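Long-range contacts in subtilase cytotoxin, subunit B (PDB 3DWQ), which probably forms the pentameric, receptor-binding part of an AB5 toxin and binds glycans that carry N-glycolylneuraminic acid: residues S12-T17 with G34-G39; V74-E79 with V98-C103. All blocks are in the same frame, centred on the assembly; numbering follows the deposited sequence.

Contact 1: S12-T17 with G34-G39. With NGC (N-glycolyl-alpha-neuraminic acid), chain G.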
loop_
_atom_site.group_PDB
_atom_site.type_symbol
_atom_site.label_atom_id
_atom_site.label_comp_id
_atom_site.label_asym_id
_atom_site.label_seq_id
_atom_site.Cartn_x
_atom_site.Cartn_y
_atom_site.Cartn_z
ATOM N N SER C 12 -8.889 23.657 10.303
ATOM C CA SER C 12 -9.074 22.581 11.276
ATOM C C SER C 12 -10.493 22.022 11.241
ATOM O O SER C 12 -11.437 22.733 10.887
ATOM C CB SER C 12 -8.749 23.082 12.686
ATOM O OG SER C 12 -7.395 23.491 12.782
ATOM N N GLY C 13 -10.631 20.749 11.615
ATOM C CA GLY C 13 -11.931 20.079 11.690
ATOM C C GLY C 13 -12.592 19.892 10.337
ATOM O O GLY C 13 -13.817 19.976 10.214
ATOM N N VAL C 14 -11.773 19.640 9.323
ATOM C CA VAL C 14 -12.245 19.470 7.955
ATOM C C VAL C 14 -12.540 17.997 7.658
ATOM O O VAL C 14 -11.737 17.123 7.976
ATOM C CB VAL C 14 -11.198 20.001 6.944
ATOM C CG1 VAL C 14 -11.666 19.805 5.516
ATOM C CG2 VAL C 14 -10.892 21.471 7.202
ATOM N N VAL C 15 -13.698 17.732 7.061
ATOM C CA VAL C 15 -14.003 16.407 6.529
ATOM C C VAL C 15 -13.730 16.422 5.031
ATOM O O VAL C 15 -14.314 17.227 4.301
ATOM C CB VAL C 15 -15.470 15.980 6.804
ATOM C CG1 VAL C 15 -15.783 14.642 6.124
ATOM C CG2 VAL C 15 -15.729 15.885 8.298
ATOM N N ILE C 16 -12.829 15.549 4.586
ATOM C CA ILE C 16 -12.518 15.409 3.162
ATOM C C ILE C 16 -13.707 14.763 2.457
ATOM O O ILE C 16 -14.072 13.625 2.752
ATOM C CB ILE C 16 -11.223 14.589 2.919
ATOM C CG1 ILE C 16 -10.031 15.254 3.616
ATOM C CG2 ILE C 16 -10.960 14.428 1.416
ATOM C CD1 ILE C 16 -8.794 14.365 3.738
ATOM N N THR C 17 -14.299 15.510 1.529
ATOM C CA THR C 17 -15.556 15.127 0.883
ATOM C C THR C 17 -15.394 14.806 -0.602
ATOM O O THR C 17 -16.161 14.014 -1.156
ATOM C CB THR C 17 -16.620 16.235 1.044
ATOM O OG1 THR C 17 -16.068 17.490 0.628
ATOM C CG2 THR C 17 -17.072 16.346 2.502
ATOM N N GLY C 34 -12.510 19.593 1.165
ATOM C CA GLY C 34 -13.102 19.297 2.453
ATOM C C GLY C 34 -14.028 20.393 2.928
ATOM O O GLY C 34 -13.925 21.538 2.487
ATOM N N LYS C 35 -14.932 20.032 3.833
ATOM C CA LYS C 35 -15.877 20.979 4.409
ATOM C C LYS C 35 -15.697 21.054 5.919
ATOM O O LYS C 35 -15.533 20.031 6.590
ATOM C CB LYS C 35 -17.322 20.574 4.089
ATOM C CG LYS C 35 -17.662 20.478 2.610
ATOM C CD LYS C 35 -18.208 21.788 2.058
ATOM C CE LYS C 35 -18.783 21.578 0.669
ATOM N NZ LYS C 35 -19.054 22.863 -0.025
ATOM N N GLN C 36 -15.726 22.271 6.448
ATOM C CA GLN C 36 -15.777 22.479 7.890
ATOM C C GLN C 36 -17.229 22.415 8.370
ATOM O O GLN C 36 -18.149 22.269 7.557
ATOM C CB GLN C 36 -15.109 23.802 8.267
ATOM C CG GLN C 36 -13.588 23.748 8.197
ATOM C CD GLN C 36 -12.934 25.110 8.301
ATOM O OE1 GLN C 36 -13.406 26.085 7.720
ATOM N NE2 GLN C 36 -11.827 25.179 9.034
ATOM N N SER C 37 -17.423 22.516 9.687
ATOM C CA SER C 37 -18.736 22.374 10.329
ATOM C C SER C 37 -19.833 23.243 9.718
ATOM O O SER C 37 -20.975 22.800 9.576
ATOM C CB SER C 37 -18.632 22.687 11.822
ATOM O OG SER C 37 -17.647 21.890 12.449
ATOM N N ALA C 38 -19.474 24.478 9.366
ATOM C CA ALA C 38 -20.420 25.465 8.845
ATOM C C ALA C 38 -20.625 25.349 7.334
ATOM O O ALA C 38 -21.500 26.007 6.768
ATOM C CB ALA C 38 -19.959 26.863 9.210
ATOM N N GLY C 39 -19.813 24.511 6.690
ATOM C CA GLY C 39 -19.886 24.303 5.248
ATOM C C GLY C 39 -18.819 25.025 4.440
ATOM O O GLY C 39 -18.832 24.970 3.211
HETATM O O9 NGC G . -12.865 28.643 8.809
HETATM C C9 NGC G . -11.737 29.054 8.024
HETATM C C8 NGC G . -10.428 28.820 8.780
HETATM O O8 NGC G . -10.591 27.709 9.672
HETATM C C7 NGC G . -10.024 30.092 9.537
HETATM O O7 NGC G . -9.659 31.132 8.624
HETATM C C6 NGC G . -8.937 29.952 10.617
HETATM O O6 NGC G . -9.462 29.135 11.685
HETATM C C2 NGC G . -8.446 28.288 12.204
HETATM C C1 NGC G . -8.599 26.802 12.116
HETATM O O1B NGC G . -9.573 26.319 11.503
HETATM O O1A NGC G . -7.714 26.096 12.650
HETATM C C3 NGC G . -7.146 28.913 12.693
HETATM C C4 NGC G . -6.575 29.634 11.468
HETATM O O4 NGC G . -5.248 29.182 11.195
HETATM C C5 NGC G . -7.528 29.411 10.267
HETATM N N5 NGC G . -6.940 29.929 9.022
HETATM C C10 NGC G . -6.583 31.167 8.667
HETATM O O10 NGC G . -6.711 32.159 9.370
HETATM C C11 NGC G . -6.004 31.250 7.283
HETATM O O11 NGC G . -5.669 29.959 6.759
HETATM O O HOH W 1 -14.963 22.460 11.285
#
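Gln36 sets its carboxamide between Ser12 and the glycerol tail of the bound N-glycolylneuraminic acid, using both ends of the group. Gln36 NE2 gives one hydrogen to Ser12 O (3.1 Å), which lies near the amide plane, and another to O8 of the sugar (2.9 Å). Gln36 OE1 accepts from the sugar's O9 at 2.8 Å, so these bonds together fix which way round the amide sits. CG stands beside the backbone N (chi1 -75°) and the chain runs extended from there, passing Val14, whose CG2 meets Gln36 CG at 3.7 Å. Ser12 takes another part of the ligand: its N and OG each bind one carboxylate oxygen, the OG to O1A at 2.6 Å.

Lys35 makes the regular strand pairing, an antiparallel hydrogen-bonded pair with Val15 in which each backbone N reaches the other residue's O. Its CG lies against OG1 and CG2 of Thr17, crossing at about a right angle, before a bend at chi2 (-92°) leads the amine off to Ser41 OG. Gly34 faces Ile16 in the non-hydrogen-bonded pair next along, with CA atoms just 4.0 Å apart. Having no side chain, Gly34 lets Val14 CG1 press on its CA at 3.4 Å, a tight fit. Beyond the paired residues, a water bridges Gly13 O and Ser37 N, just where the chain enters the type I turn from Gln36 to Gly39. The whole is the open end of the hairpin of strands 14-24 and 27-35, where Ser12, just before one strand, and Gln36, just after the other, form part of the sialic acid site.

Contact 2: V74-E79 with V98-C103. With NGC (N-glycolyl-alpha-neuraminic acid), chain G.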
loop_
_atom_site.group_PDB
_atom_site.type_symbol
_atom_site.label_atom_id
_atom_site.label_comp_id
_atom_site.label_asym_id
_atom_site.label_seq_id
_atom_site.Cartn_x
_atom_site.Cartn_y
_atom_site.Cartn_z
ATOM N N VAL C 74 -10.344 16.458 10.152
ATOM C CA VAL C 74 -8.888 16.537 10.138
ATOM C C VAL C 74 -8.406 17.959 9.859
ATOM O O VAL C 74 -9.182 18.816 9.428
ATOM C CB VAL C 74 -8.265 15.528 9.123
ATOM C CG1 VAL C 74 -8.528 14.087 9.566
ATOM C CG2 VAL C 74 -8.782 15.767 7.698
ATOM N N ARG C 75 -7.127 18.210 10.125
ATOM C CA ARG C 75 -6.535 19.502 9.814
ATOM C C ARG C 75 -5.859 19.442 8.453
ATOM O O ARG C 75 -5.005 18.580 8.211
ATOM C CB ARG C 75 -5.529 19.919 10.889
ATOM C CG ARG C 75 -4.881 21.279 10.636
ATOM C CD ARG C 75 -4.096 21.746 11.838
ATOM N NE ARG C 75 -4.954 22.274 12.895
ATOM C CZ ARG C 75 -4.518 22.650 14.096
ATOM N NH1 ARG C 75 -3.228 22.551 14.404
ATOM N NH2 ARG C 75 -5.373 23.120 14.993
ATOM N N ILE C 76 -6.260 20.350 7.568
ATOM C CA ILE C 76 -5.590 20.517 6.289
ATOM C C ILE C 76 -4.614 21.692 6.376
ATOM O O ILE C 76 -5.012 22.834 6.614
ATOM C CB ILE C 76 -6.597 20.671 5.105
ATOM C CG1 ILE C 76 -7.040 19.300 4.586
ATOM C CG2 ILE C 76 -5.962 21.403 3.927
ATOM C CD1 ILE C 76 -8.110 18.607 5.397
ATOM N N TYR C 77 -3.329 21.385 6.219
ATOM C CA TYR C 77 -2.296 22.404 6.108
ATOM C C TYR C 77 -2.082 22.657 4.626
ATOM O O TYR C 77 -1.988 21.711 3.837
ATOM C CB TYR C 77 -0.980 21.927 6.712
ATOM C CG TYR C 77 -0.972 21.610 8.192
ATOM C CD1 TYR C 77 -0.434 22.512 9.110
ATOM C CD2 TYR C 77 -1.447 20.387 8.670
ATOM C CE1 TYR C 77 -0.387 22.213 10.468
ATOM C CE2 TYR C 77 -1.410 20.081 10.022
ATOM C CZ TYR C 77 -0.877 20.996 10.917
ATOM O OH TYR C 77 -0.840 20.692 12.257
ATOM N N TYR C 78 -2.003 23.932 4.251
ATOM C CA TYR C 78 -1.887 24.319 2.848
ATOM C C TYR C 78 -1.000 25.552 2.653
ATOM O O TYR C 78 -0.796 26.338 3.580
ATOM C CB TYR C 78 -3.284 24.536 2.225
ATOM C CG TYR C 78 -4.002 25.779 2.712
ATOM C CD1 TYR C 78 -3.965 26.964 1.974
ATOM C CD2 TYR C 78 -4.713 25.775 3.915
ATOM C CE1 TYR C 78 -4.613 28.111 2.422
ATOM C CE2 TYR C 78 -5.363 26.917 4.369
ATOM C CZ TYR C 78 -5.309 28.081 3.618
ATOM O OH TYR C 78 -5.952 29.213 4.064
ATOM N N GLU C 79 -0.466 25.698 1.443
ATOM C CA GLU C 79 0.266 26.897 1.047
ATOM C C GLU C 79 -0.348 27.455 -0.235
ATOM O O GLU C 79 -0.292 26.801 -1.279
ATOM C CB GLU C 79 1.753 26.593 0.846
ATOM C CG GLU C 79 2.627 27.835 0.711
ATOM C CD GLU C 79 4.112 27.523 0.723
ATOM O OE1 GLU C 79 4.621 26.970 -0.271
ATOM O OE2 GLU C 79 4.777 27.841 1.727
ATOM N N VAL C 98 0.232 20.524 2.277
ATOM C CA VAL C 98 1.558 20.503 2.908
ATOM C C VAL C 98 1.570 19.752 4.244
ATOM O O VAL C 98 2.622 19.585 4.864
ATOM C CB VAL C 98 2.167 21.942 3.053
ATOM C CG1 VAL C 98 2.038 22.711 1.748
ATOM C CG2 VAL C 98 1.514 22.729 4.188
ATOM N N GLY C 99 0.402 19.284 4.671
ATOM C CA GLY C 99 0.299 18.542 5.917
ATOM C C GLY C 99 -1.102 18.083 6.254
ATOM O O GLY C 99 -2.086 18.625 5.747
ATOM N N LEU C 100 -1.180 17.077 7.123
ATOM C CA LEU C 100 -2.449 16.560 7.638
ATOM C C LEU C 100 -2.325 16.184 9.117
ATOM O O LEU C 100 -1.274 15.710 9.558
ATOM C CB LEU C 100 -2.902 15.336 6.834
ATOM C CG LEU C 100 -3.357 15.500 5.381
ATOM C CD1 LEU C 100 -3.364 14.155 4.669
ATOM C CD2 LEU C 100 -4.730 16.163 5.295
ATOM N N SER C 101 -3.404 16.393 9.873
ATOM C CA SER C 101 -3.458 16.012 11.287
ATOM C C SER C 101 -4.840 15.513 11.689
ATOM O O SER C 101 -5.845 15.981 11.169
ATOM C CB SER C 101 -3.100 17.201 12.178
ATOM O OG SER C 101 -1.726 17.529 12.089
ATOM N N THR C 102 -4.880 14.567 12.625
ATOM C CA THR C 102 -6.132 14.190 13.279
ATOM C C THR C 102 -6.577 15.315 14.226
ATOM O O THR C 102 -5.763 16.135 14.652
ATOM C CB THR C 102 -5.993 12.872 14.068
ATOM O OG1 THR C 102 -4.864 12.957 14.947
ATOM C CG2 THR C 102 -5.812 11.690 13.124
ATOM N N CYS C 103 -7.868 15.358 14.542
ATOM C CA CYS C 103 -8.396 16.386 15.433
ATOM C C CYS C 103 -9.184 15.779 16.586
ATOM O O CYS C 103 -9.889 14.783 16.418
ATOM C CB CYS C 103 -9.274 17.373 14.661
ATOM S SG CYS C 103 -8.441 18.266 13.331
HETATM O O9 NGC G . -12.865 28.643 8.809
HETATM C C9 NGC G . -11.737 29.054 8.024
HETATM C C8 NGC G . -10.428 28.820 8.780
HETATM O O8 NGC G . -10.591 27.709 9.672
HETATM C C7 NGC G . -10.024 30.092 9.537
HETATM O O7 NGC G . -9.659 31.132 8.624
HETATM C C6 NGC G . -8.937 29.952 10.617
HETATM O O6 NGC G . -9.462 29.135 11.685
HETATM C C2 NGC G . -8.446 28.288 12.204
HETATM C C1 NGC G . -8.599 26.802 12.116
HETATM O O1B NGC G . -9.573 26.319 11.503
HETATM O O1A NGC G . -7.714 26.096 12.650
HETATM C C3 NGC G . -7.146 28.913 12.693
HETATM C C4 NGC G . -6.575 29.634 11.468
HETATM O O4 NGC G . -5.248 29.182 11.195
HETATM C C5 NGC G . -7.528 29.411 10.267
HETATM N N5 NGC G . -6.940 29.929 9.022
HETATM C C10 NGC G . -6.583 31.167 8.667
HETATM O O10 NGC G . -6.711 32.159 9.370
HETATM C C11 NGC G . -6.004 31.250 7.283
HETATM O O11 NGC G . -5.669 29.959 6.759
#
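Val74 enters the pairing with its CB only 3.2 Å from Ser101 O, while its C lies near Cys103 SG, the sulfur held in a disulfide with Cys109. Next, Arg75 and Ser101 form an antiparallel hydrogen-bonded pair: Arg75 N reaches Ser101 O at 2.8 Å, and the return bond from Ser101 N to Arg75 O is longer. Arg75 CG, anti to the backbone N (chi1 -179°), packs over one face of the Tyr77 ring, toward its rim, and a bend at chi3 turns the guanidinium toward Ser12. Ile76 lies side by side with Leu100, Ile76 CG1 to Leu100 CD2 4.0 Å.

At Tyr77 the ladder takes in a classic beta bulge, Val98 and Gly99 both facing this one residue; the sheet is part of the OB fold common to B subunits of AB5 toxins. Tyr77 N bonds Gly99 O, and Val98 N bonds Tyr77 O. The Tyr77 ring runs along Gly99 and then Ser101, with Tyr77 CD2 3.4 Å from Gly99 C; its OH binds Pro112 O, while Ser101 OG meets His20 of a neighbouring subunit. Tyr78 turns away from the partner strand, and its OH hydrogen-bonds O11, the glycolyl hydroxyl of the sialic acid, at 2.8 Å. Glu79 CB touches Val98 CG1 at 4.0 Å, and its carboxylate goes to Trp53, Arg7 and Arg114.

In the fold
Strands 14-24 and 73-79 are neighbours in one sheet, which brings the centres of contacts 1 and 2 to about 11 Å of each other. The seam is a G1 beta bulge, Gly13 and Val14 both facing Val74, with Val14 O 2.7 Å from Val74 N in a probable hydrogen bond. Next to it Val14 CB packs on Ile76 CD1 at 3.7 Å. The two contacts hold different substituents of one sugar: residues of 12-17 and 34-39 hold its carboxylate and glycerol tail, and 74-79 its glycolyl group. Arg75 of contact 2 stands behind the carboxylate-binding serine, with Arg75 NE 2.7 Å from Ser12 OG in a probable hydrogen bond, and so probably helps to orient that hydroxyl.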